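Local coordinates for possible thiamine biosynthesis enzyme (Candida albicans, PDB 2X7Q), which is of unknown function but adopts the two-domain periplasmic binding protein fold and probably binds a small solute, possibly in connection with thiamine biosynthesis, at residues L30-Q35 with I230-E235; Q150-F155 with R159-L164; T180-Y185 with A252-E257. The protein carries 1 engineered substitution. All coordinates share one frame; numbering follows the deposited sequence. Where two conformers were deposited one is given.

Contact 1: L30-Q35 with I230-E235; sequences LFFAQQ and IQYYNE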
loop_
_atom_site.group_PDB
_atom_site.type_symbol
_atom_site.label_atom_id
_atom_site.label_comp_id
_atom_site.label_asym_id
_atom_site.label_seq_id
_atom_site.Cartn_x
_atom_site.Cartn_y
_atom_site.Cartn_z
ATOM N N LEU A 30 6.123 6.550 10.618
ATOM C CA LEU A 30 6.082 5.532 11.661
ATOM C C LEU A 30 7.388 5.504 12.444
ATOM O O LEU A 30 7.386 5.373 13.666
ATOM C CB LEU A 30 5.806 4.154 11.057
ATOM C CG LEU A 30 4.471 3.965 10.336
ATOM C CD1 LEU A 30 4.369 2.564 9.753
ATOM C CD2 LEU A 30 3.317 4.236 11.280
ATOM N N PHE A 31 8.503 5.636 11.732
ATOM C CA PHE A 31 9.819 5.608 12.358
ATOM C C PHE A 31 10.031 6.779 13.314
ATOM O O PHE A 31 10.430 6.586 14.462
ATOM C CB PHE A 31 10.917 5.596 11.294
ATOM C CG PHE A 31 12.276 5.959 11.822
ATOM C CD1 PHE A 31 13.021 5.043 12.549
ATOM C CD2 PHE A 31 12.807 7.218 11.591
ATOM C CE1 PHE A 31 14.269 5.380 13.038
ATOM C CE2 PHE A 31 14.055 7.558 12.076
ATOM C CZ PHE A 31 14.787 6.638 12.801
ATOM N N PHE A 32 9.769 7.990 12.833
ATOM C CA PHE A 32 9.973 9.195 13.633
ATOM C C PHE A 32 9.090 9.214 14.879
ATOM O O PHE A 32 9.472 9.770 15.907
ATOM C CB PHE A 32 9.747 10.455 12.790
ATOM C CG PHE A 32 10.875 10.764 11.841
ATOM C CD1 PHE A 32 10.719 10.602 10.473
ATOM C CD2 PHE A 32 12.097 11.210 12.321
ATOM C CE1 PHE A 32 11.757 10.887 9.603
ATOM C CE2 PHE A 32 13.139 11.494 11.454
ATOM C CZ PHE A 32 12.968 11.331 10.095
ATOM N N ALA A 33 7.910 8.610 14.782
ATOM C CA ALA A 33 7.022 8.488 15.933
ATOM C C ALA A 33 7.701 7.694 17.046
ATOM O O ALA A 33 7.508 7.972 18.228
ATOM C CB ALA A 33 5.715 7.830 15.529
ATOM N N GLN A 34 8.498 6.704 16.654
ATOM C CA GLN A 34 9.241 5.885 17.605
ATOM C C GLN A 34 10.500 6.611 18.071
ATOM O O GLN A 34 10.846 6.578 19.252
ATOM C CB GLN A 34 9.610 4.538 16.977
ATOM C CG GLN A 34 10.392 3.607 17.895
ATOM C CD GLN A 34 10.789 2.310 17.213
ATOM O OE1 GLN A 34 10.169 1.268 17.425
ATOM N NE2 GLN A 34 11.828 2.369 16.390
ATOM N N GLN A 35 11.180 7.266 17.134
ATOM C CA GLN A 35 12.390 8.022 17.439
ATOM C C GLN A 35 12.118 9.113 18.470
ATOM O O GLN A 35 12.902 9.311 19.398
ATOM C CB GLN A 35 12.968 8.646 16.167
ATOM C CG GLN A 35 14.257 9.428 16.385
ATOM C CD GLN A 35 14.672 10.227 15.162
ATOM O OE1 GLN A 35 15.617 9.865 14.461
ATOM N NE2 GLN A 35 13.961 11.317 14.900
ATOM N N ILE A 230 3.455 11.964 11.723
ATOM C CA ILE A 230 3.251 12.586 10.422
ATOM C C ILE A 230 3.600 14.071 10.469
ATOM O O ILE A 230 4.236 14.595 9.555
ATOM C CB ILE A 230 1.796 12.420 9.943
ATOM C CG1 ILE A 230 1.504 10.955 9.615
ATOM C CG2 ILE A 230 1.531 13.298 8.734
ATOM C CD1 ILE A 230 0.093 10.706 9.128
ATOM N N GLN A 231 3.178 14.746 11.533
ATOM C CA GLN A 231 3.465 16.165 11.693
ATOM C C GLN A 231 4.969 16.407 11.791
ATOM O O GLN A 231 5.493 17.337 11.182
ATOM C CB GLN A 231 2.752 16.732 12.924
ATOM C CG GLN A 231 2.996 18.219 13.150
ATOM C CD GLN A 231 2.282 18.755 14.375
ATOM O OE1 GLN A 231 1.598 18.018 15.083
ATOM N NE2 GLN A 231 2.438 20.049 14.630
ATOM N N TYR A 232 5.658 15.568 12.557
ATOM C CA TYR A 232 7.105 15.677 12.686
ATOM C C TYR A 232 7.765 15.543 11.320
ATOM O O TYR A 232 8.610 16.353 10.949
ATOM C CB TYR A 232 7.651 14.615 13.644
ATOM C CG TYR A 232 9.125 14.780 13.953
ATOM C CD1 TYR A 232 10.097 14.233 13.125
ATOM C CD2 TYR A 232 9.542 15.492 15.071
ATOM C CE1 TYR A 232 11.445 14.388 13.405
ATOM C CE2 TYR A 232 10.886 15.653 15.360
ATOM C CZ TYR A 232 11.831 15.100 14.524
ATOM O OH TYR A 232 13.165 15.259 14.807
ATOM N N TYR A 233 7.371 14.515 10.576
ATOM C CA TYR A 233 7.878 14.306 9.227
ATOM C C TYR A 233 7.693 15.560 8.384
ATOM O O TYR A 233 8.626 16.021 7.731
ATOM C CB TYR A 233 7.167 13.121 8.569
ATOM C CG TYR A 233 7.347 13.064 7.067
ATOM C CD1 TYR A 233 8.447 12.430 6.503
ATOM C CD2 TYR A 233 6.420 13.650 6.215
ATOM C CE1 TYR A 233 8.616 12.382 5.131
ATOM C CE2 TYR A 233 6.580 13.609 4.844
ATOM C CZ TYR A 233 7.678 12.972 4.308
ATOM O OH TYR A 233 7.843 12.926 2.947
ATOM N N ASN A 234 6.481 16.107 8.403
ATOM C CA ASN A 234 6.165 17.307 7.640
ATOM C C ASN A 234 7.058 18.490 7.994
ATOM O O ASN A 234 7.349 19.330 7.144
ATOM C CB ASN A 234 4.695 17.692 7.835
ATOM C CG ASN A 234 3.749 16.817 7.035
ATOM O OD1 ASN A 234 4.170 16.072 6.150
ATOM N ND2 ASN A 234 2.459 16.909 7.339
ATOM N N GLU A 235 7.491 18.552 9.249
ATOM C CA GLU A 235 8.296 19.669 9.731
ATOM C C GLU A 235 9.792 19.366 9.679
ATOM O O GLU A 235 10.616 20.227 9.983
ATOM C CB GLU A 235 7.884 20.039 11.158
ATOM C CG GLU A 235 6.419 20.429 11.300
ATOM C CD GLU A 235 6.022 20.693 12.739
ATOM O OE1 GLU A 235 6.852 20.452 13.639
ATOM O OE2 GLU A 235 4.878 21.136 12.968
#
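Phe32 and Tyr232 carry most of this contact between two helices, and Gln35 comes in one turn later. Along helix 28-35, Phe31 comes first and puts its CD2 over the centre of one face of the Phe32 ring, 3.9 Å above the plane. Phe32 is the residue whose backbone runs nearest the other helix, its CA 7.1 Å from the CA of Tyr233. Its chi1 of -75° sets the ring beside its own backbone N, and the CD2 side of that ring leans on Tyr232, with Phe32 CD2 3.4 Å from Tyr232 CE1. The two rings meet obliquely: their planes are inclined by 34°, their centroids lie 5.3 Å apart, and the two side chains cross at about a right angle. Farther along, Gln35 reaches out as an extended chain, which brings NE2 to the rim of the Phe32 ring, in its plane. Gln35 NE2 also comes within 4.0 Å of Tyr232 OH, too far for a hydrogen bond. The phenol is instead tied to Glu239 OE1, while the Tyr232 ring stacks with His236. The pairing thus joins helix 28-35 to the C-terminal end of the long helix 216-235. Helix 237-247 closes in beside it, with Glu239 and Ala240 against Phe32, and Tyr38 of helix 38-41 touches Tyr232.

Contact 2: Q150-F155 with R159-L164; sequences QVLSNF and RDSVNL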
loop_
_atom_site.group_PDB
_atom_site.type_symbol
_atom_site.label_atom_id
_atom_site.label_comp_id
_atom_site.label_asym_id
_atom_site.label_seq_id
_atom_site.Cartn_x
_atom_site.Cartn_y
_atom_site.Cartn_z
ATOM N N GLN A 150 2.995 -14.146 -14.587
ATOM C CA GLN A 150 4.148 -14.886 -14.083
ATOM C C GLN A 150 4.427 -14.542 -12.624
ATOM O O GLN A 150 4.929 -13.459 -12.316
ATOM C CB GLN A 150 5.388 -14.605 -14.931
ATOM C CG GLN A 150 5.331 -15.185 -16.342
ATOM C CD GLN A 150 4.378 -14.433 -17.250
ATOM O OE1 GLN A 150 3.670 -15.034 -18.058
ATOM N NE2 GLN A 150 4.355 -13.111 -17.122
ATOM N N VAL A 151 4.072 -15.456 -11.725
ATOM C CA VAL A 151 4.299 -15.251 -10.299
ATOM C C VAL A 151 5.789 -15.354 -9.994
ATOM O O VAL A 151 6.372 -16.438 -10.057
ATOM C CB VAL A 151 3.526 -16.276 -9.454
ATOM C CG1 VAL A 151 3.785 -16.046 -7.971
ATOM C CG2 VAL A 151 2.039 -16.201 -9.759
ATOM N N LEU A 152 6.402 -14.221 -9.664
ATOM C CA LEU A 152 7.852 -14.160 -9.497
ATOM C C LEU A 152 8.283 -13.846 -8.062
ATOM O O LEU A 152 9.476 -13.834 -7.755
ATOM C CB LEU A 152 8.453 -13.155 -10.484
ATOM C CG LEU A 152 8.259 -13.528 -11.957
ATOM C CD1 LEU A 152 8.398 -12.314 -12.858
ATOM C CD2 LEU A 152 9.219 -14.636 -12.377
ATOM N N SER A 153 7.308 -13.580 -7.197
ATOM C CA SER A 153 7.549 -13.421 -5.762
ATOM C C SER A 153 8.173 -12.081 -5.368
ATOM O O SER A 153 7.569 -11.310 -4.622
ATOM C CB SER A 153 8.394 -14.579 -5.222
ATOM O OG SER A 153 8.579 -14.468 -3.821
ATOM N N ASN A 154 9.378 -11.806 -5.860
ATOM C CA ASN A 154 10.106 -10.612 -5.435
ATOM C C ASN A 154 10.467 -9.633 -6.555
ATOM O O ASN A 154 10.306 -9.930 -7.741
ATOM C CB ASN A 154 11.357 -10.996 -4.633
ATOM C CG ASN A 154 12.332 -11.830 -5.434
ATOM O OD1 ASN A 154 12.882 -11.374 -6.435
ATOM N ND2 ASN A 154 12.559 -13.061 -4.991
ATOM N N PHE A 155 10.969 -8.468 -6.155
ATOM C CA PHE A 155 11.281 -7.383 -7.081
ATOM C C PHE A 155 12.412 -7.727 -8.045
ATOM O O PHE A 155 12.351 -7.386 -9.227
ATOM C CB PHE A 155 11.618 -6.108 -6.301
ATOM C CG PHE A 155 11.848 -4.904 -7.171
ATOM C CD1 PHE A 155 12.806 -3.963 -6.834
ATOM C CD2 PHE A 155 11.104 -4.712 -8.324
ATOM C CE1 PHE A 155 13.019 -2.852 -7.630
ATOM C CE2 PHE A 155 11.315 -3.605 -9.124
ATOM C CZ PHE A 155 12.274 -2.674 -8.777
ATOM N N ARG A 159 12.629 -8.074 -12.324
ATOM C CA ARG A 159 13.584 -7.411 -13.205
ATOM C C ARG A 159 14.303 -8.422 -14.092
ATOM O O ARG A 159 14.504 -8.182 -15.279
ATOM C CB ARG A 159 14.599 -6.603 -12.395
ATOM C CG ARG A 159 13.988 -5.514 -11.529
ATOM C CD ARG A 159 15.046 -4.535 -11.049
ATOM N NE ARG A 159 16.156 -5.207 -10.379
ATOM C CZ ARG A 159 16.208 -5.439 -9.071
ATOM N NH1 ARG A 159 15.211 -5.054 -8.288
ATOM N NH2 ARG A 159 17.256 -6.056 -8.544
ATOM N N ASP A 160 14.691 -9.551 -13.508
ATOM C CA ASP A 160 15.361 -10.606 -14.262
ATOM C C ASP A 160 14.418 -11.206 -15.302
ATOM O O ASP A 160 14.838 -11.572 -16.400
ATOM C CB ASP A 160 15.871 -11.701 -13.323
ATOM C CG ASP A 160 17.004 -11.227 -12.438
ATOM O OD1 ASP A 160 17.523 -10.115 -12.672
ATOM O OD2 ASP A 160 17.386 -11.970 -11.509
ATOM N N SER A 161 13.140 -11.299 -14.953
ATOM C CA SER A 161 12.138 -11.873 -15.846
ATOM C C SER A 161 11.975 -11.064 -17.128
ATOM O O SER A 161 12.029 -11.614 -18.226
ATOM C CB SER A 161 10.797 -11.988 -15.129
ATOM O OG SER A 161 9.800 -12.484 -15.998
ATOM N N VAL A 162 11.778 -9.757 -16.982
ATOM C CA VAL A 162 11.599 -8.883 -18.135
ATOM C C VAL A 162 12.880 -8.777 -18.953
ATOM O O VAL A 162 12.858 -8.355 -20.109
ATOM C CB VAL A 162 11.125 -7.477 -17.720
ATOM C CG1 VAL A 162 9.712 -7.538 -17.160
ATOM C CG2 VAL A 162 12.083 -6.868 -16.710
ATOM N N ASN A 163 13.998 -9.161 -18.344
ATOM C CA ASN A 163 15.273 -9.210 -19.045
ATOM C C ASN A 163 15.540 -10.601 -19.611
ATOM O O ASN A 163 16.610 -10.866 -20.158
ATOM C CB ASN A 163 16.416 -8.777 -18.124
ATOM C CG ASN A 163 16.517 -7.272 -17.994
ATOM O OD1 ASN A 163 16.557 -6.553 -18.992
ATOM N ND2 ASN A 163 16.562 -6.785 -16.761
ATOM N N LEU A 164 14.557 -11.485 -19.463
ATOM C CA LEU A 164 14.646 -12.843 -19.987
ATOM C C LEU A 164 15.899 -13.555 -19.494
ATOM O O LEU A 164 16.593 -14.216 -20.266
ATOM C CB LEU A 164 14.608 -12.826 -21.517
ATOM C CG LEU A 164 13.401 -12.125 -22.145
ATOM C CD1 LEU A 164 13.475 -12.194 -23.666
ATOM C CD2 LEU A 164 12.104 -12.731 -21.641
#
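Phe155 and Arg159 sit one turn apart on helix 155-162, joined by the backbone bond from Arg159 N to Phe155 O (3.2 Å) and by a cation-pi contact between their side chains. Arg159 bends at chi3 (-54°), which carries the guanidinium over one face of the phenyl ring, with Arg159 CZ 4.6 Å from the ring centroid. It comes edge-on rather than flat: the two planes are 78° apart, and NH1 dips toward the rim, 3.0 Å from Phe155 CD1. The other tight point is where Leu152, just after strand 148-151, pushes CD1 against Ser161 CB at 3.3 Å, closer than usual for two carbons. Ser161 OG is held by Glu169 O and Ser171 OG. By contrast, the turn at Ser153 is exposed and leads to the N-cap residue Asn154, whose OD1 takes the N-H of Asn157. At the far end, exposed Leu164 leaves the helix in a Schellman motif. Strand, cap and helix form the opening of a beta-alpha-beta crossover that returns in strand 173-177. Since Arg159 NE also makes a salt bridge to Glu189 and the group has a second cation-pi partner in Tyr184, its charge is probably well compensated despite burial.

Contact 3: T180-Y185 with A252-E257; sequences TSKKYY and AEDAKE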
loop_
_atom_site.group_PDB
_atom_site.type_symbol
_atom_site.label_atom_id
_atom_site.label_comp_id
_atom_site.label_asym_id
_atom_site.label_seq_id
_atom_site.Cartn_x
_atom_site.Cartn_y
_atom_site.Cartn_z
ATOM N N THR A 180 10.803 3.512 -6.319
ATOM C CA THR A 180 11.485 2.283 -5.936
ATOM C C THR A 180 12.161 1.660 -7.154
ATOM O O THR A 180 13.165 0.959 -7.033
ATOM C CB THR A 180 10.505 1.269 -5.308
ATOM O OG1 THR A 180 9.883 1.851 -4.156
ATOM C CG2 THR A 180 11.235 0.001 -4.895
ATOM N N SER A 181 11.603 1.934 -8.329
ATOM C CA SER A 181 12.117 1.392 -9.581
ATOM C C SER A 181 13.079 2.363 -10.257
ATOM O O SER A 181 13.825 1.983 -11.159
ATOM C CB SER A 181 10.962 1.081 -10.534
ATOM O OG SER A 181 10.002 0.228 -9.934
ATOM N N LYS A 182 13.054 3.616 -9.817
ATOM C CA LYS A 182 13.843 4.666 -10.450
ATOM C C LYS A 182 15.329 4.329 -10.470
ATOM O O LYS A 182 16.014 4.586 -11.459
ATOM C CB LYS A 182 13.605 6.007 -9.754
ATOM C CG LYS A 182 14.207 7.197 -10.482
ATOM C CD LYS A 182 13.810 8.506 -9.823
ATOM C CE LYS A 182 14.256 9.697 -10.650
ATOM N NZ LYS A 182 15.731 9.738 -10.830
ATOM N N LYS A 183 15.820 3.751 -9.378
ATOM C CA LYS A 183 17.220 3.355 -9.284
ATOM C C LYS A 183 17.636 2.480 -10.462
ATOM O O LYS A 183 18.737 2.621 -10.992
ATOM C CB LYS A 183 17.485 2.608 -7.975
ATOM C CG LYS A 183 18.843 1.915 -7.929
ATOM C CD LYS A 183 18.988 1.060 -6.677
ATOM C CE LYS A 183 20.302 0.296 -6.665
ATOM N NZ LYS A 183 20.465 -0.526 -5.438
ATOM N N TYR A 184 16.749 1.580 -10.871
ATOM C CA TYR A 184 17.073 0.612 -11.912
ATOM C C TYR A 184 16.807 1.143 -13.318
ATOM O O TYR A 184 17.172 0.508 -14.304
ATOM C CB TYR A 184 16.340 -0.709 -11.665
ATOM C CG TYR A 184 16.720 -1.351 -10.350
ATOM C CD1 TYR A 184 17.852 -2.150 -10.247
ATOM C CD2 TYR A 184 15.960 -1.141 -9.208
ATOM C CE1 TYR A 184 18.207 -2.732 -9.043
ATOM C CE2 TYR A 184 16.305 -1.718 -8.000
ATOM C CZ TYR A 184 17.429 -2.513 -7.924
ATOM O OH TYR A 184 17.780 -3.091 -6.726
ATOM N N TYR A 185 16.175 2.308 -13.407
ATOM C CA TYR A 185 16.055 3.001 -14.683
ATOM C C TYR A 185 17.359 3.733 -14.969
ATOM O O TYR A 185 17.833 3.768 -16.105
ATOM C CB TYR A 185 14.908 4.010 -14.659
ATOM C CG TYR A 185 13.523 3.405 -14.599
ATOM C CD1 TYR A 185 13.197 2.282 -15.348
ATOM C CD2 TYR A 185 12.534 3.979 -13.811
ATOM C CE1 TYR A 185 11.926 1.737 -15.299
ATOM C CE2 TYR A 185 11.264 3.443 -13.757
ATOM C CZ TYR A 185 10.964 2.324 -14.502
ATOM O OH TYR A 185 9.697 1.790 -14.450
ATOM N N ALA A 252 19.531 9.906 -2.052
ATOM C CA ALA A 252 19.103 11.137 -1.402
ATOM C C ALA A 252 18.311 12.012 -2.367
ATOM O O ALA A 252 17.333 12.650 -1.977
ATOM C CB ALA A 252 20.305 11.893 -0.858
ATOM N N GLU A 253 18.736 12.039 -3.627
ATOM C CA GLU A 253 18.044 12.821 -4.645
ATOM C C GLU A 253 16.659 12.257 -4.949
ATOM O O GLU A 253 15.679 13.002 -4.997
ATOM C CB GLU A 253 18.872 12.911 -5.930
ATOM C CG GLU A 253 20.103 13.796 -5.823
ATOM C CD GLU A 253 21.379 13.005 -5.589
ATOM O OE1 GLU A 253 21.399 11.794 -5.900
ATOM O OE2 GLU A 253 22.362 13.596 -5.089
ATOM N N ASP A 254 16.581 10.946 -5.155
ATOM C CA ASP A 254 15.305 10.299 -5.445
ATOM C C ASP A 254 14.368 10.369 -4.243
ATOM O O ASP A 254 13.158 10.506 -4.399
ATOM C CB ASP A 254 15.516 8.845 -5.876
ATOM C CG ASP A 254 16.166 8.729 -7.237
ATOM O OD1 ASP A 254 16.345 9.771 -7.897
ATOM O OD2 ASP A 254 16.491 7.597 -7.650
ATOM N N ALA A 255 14.934 10.273 -3.046
ATOM C CA ALA A 255 14.157 10.398 -1.822
ATOM C C ALA A 255 13.566 11.801 -1.730
ATOM O O ALA A 255 12.423 11.977 -1.314
ATOM C CB ALA A 255 15.022 10.104 -0.609
ATOM N N LYS A 256 14.357 12.797 -2.118
ATOM C CA LYS A 256 13.912 14.185 -2.100
ATOM C C LYS A 256 12.758 14.410 -3.069
ATOM O O LYS A 256 11.769 15.052 -2.726
ATOM C CB LYS A 256 15.071 15.126 -2.435
ATOM C CG LYS A 256 14.685 16.593 -2.466
ATOM C CD LYS A 256 15.872 17.473 -2.818
ATOM C CE LYS A 256 15.473 18.942 -2.857
ATOM N NZ LYS A 256 16.630 19.820 -3.194
ATOM N N GLU A 257 12.892 13.880 -4.280
ATOM C CA GLU A 257 11.849 14.013 -5.289
ATOM C C GLU A 257 10.532 13.432 -4.786
ATOM O O GLU A 257 9.466 13.991 -5.033
ATOM C CB GLU A 257 12.268 13.329 -6.593
ATOM C CG GLU A 257 11.270 13.481 -7.727
ATOM C CD GLU A 257 11.704 12.760 -8.988
ATOM O OE1 GLU A 257 12.870 12.320 -9.052
ATOM O OE2 GLU A 257 10.876 12.635 -9.916
#
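Lys182 and Asp254 form a salt bridge between the two lobes of the periplasmic binding protein fold, linking helix 178-186, which follows strand 173-177 of one sheet, to helix 252-259 in the helical C-terminal part. The helix segments run closer to antiparallel than to parallel, with 138° between their directions, and their axes stay 10.4 Å apart, so long side chains must span the gap. Lys182 does so with a chain that is extended as far as CE and then turned at chi4 (-60°), which folds NZ back onto Asp254 OD1 at 3.0 Å. The ammonium approaches from above the carboxylate, 36° out of its plane. The methylenes take part as well: Lys182 CD lies 3.5 Å from Asp254 CG, so the aliphatic part of the lysine passes obliquely along the acid before its tip curls in. Glu257, one turn after Asp254, crosses the lysine at about a right angle. In the conformer described, one of two modelled, Glu257 OE1 is 3.4 Å from Lys182 CE but 4.2 Å from Lys182 NZ, a neighbouring charge rather than a second salt bridge. On the lysine's own helix, Asp186 adds a weak, long ion pair. Next along, Lys183 sends its NZ to Asp249, just ahead of helix 252-259, giving a second ionic tie between the same regions. Asp254 itself lies in the first turn of its helix, where Ser251 OG bonds to its backbone N. The positive end of the helix dipole and the lysine should together favour a charged carboxylate on this buried aspartate. The contact therefore rests on one salt bridge, with Glu257 as a nearby charge, and makes a partly buried ionic tie between the lobes.

How the contacts relate
From the N terminus, residues 30-35 come first and wait about 195 residues for 230-235, so contact 1 closes a long loop. Contact 2 is nested inside it, a short-range closure within the domain built on the second sheet. Contact 3 opens at 180-185, still inside that loop, but finishes at 252-257, beyond its end, so contacts 1 and 3 cross. Contact 1 fixes C-terminal helices to the N-terminal lobe, and contact 3 connects that helical part to the other lobe. Contacts 2 and 3 touch directly through Tyr184, whose CE1 lies 3.4 Å from Arg159 CZ and whose CE2 lies 3.5 Å from Phe155 CE1, whereas contacts 1 and 2 have centres about 34 Å apart.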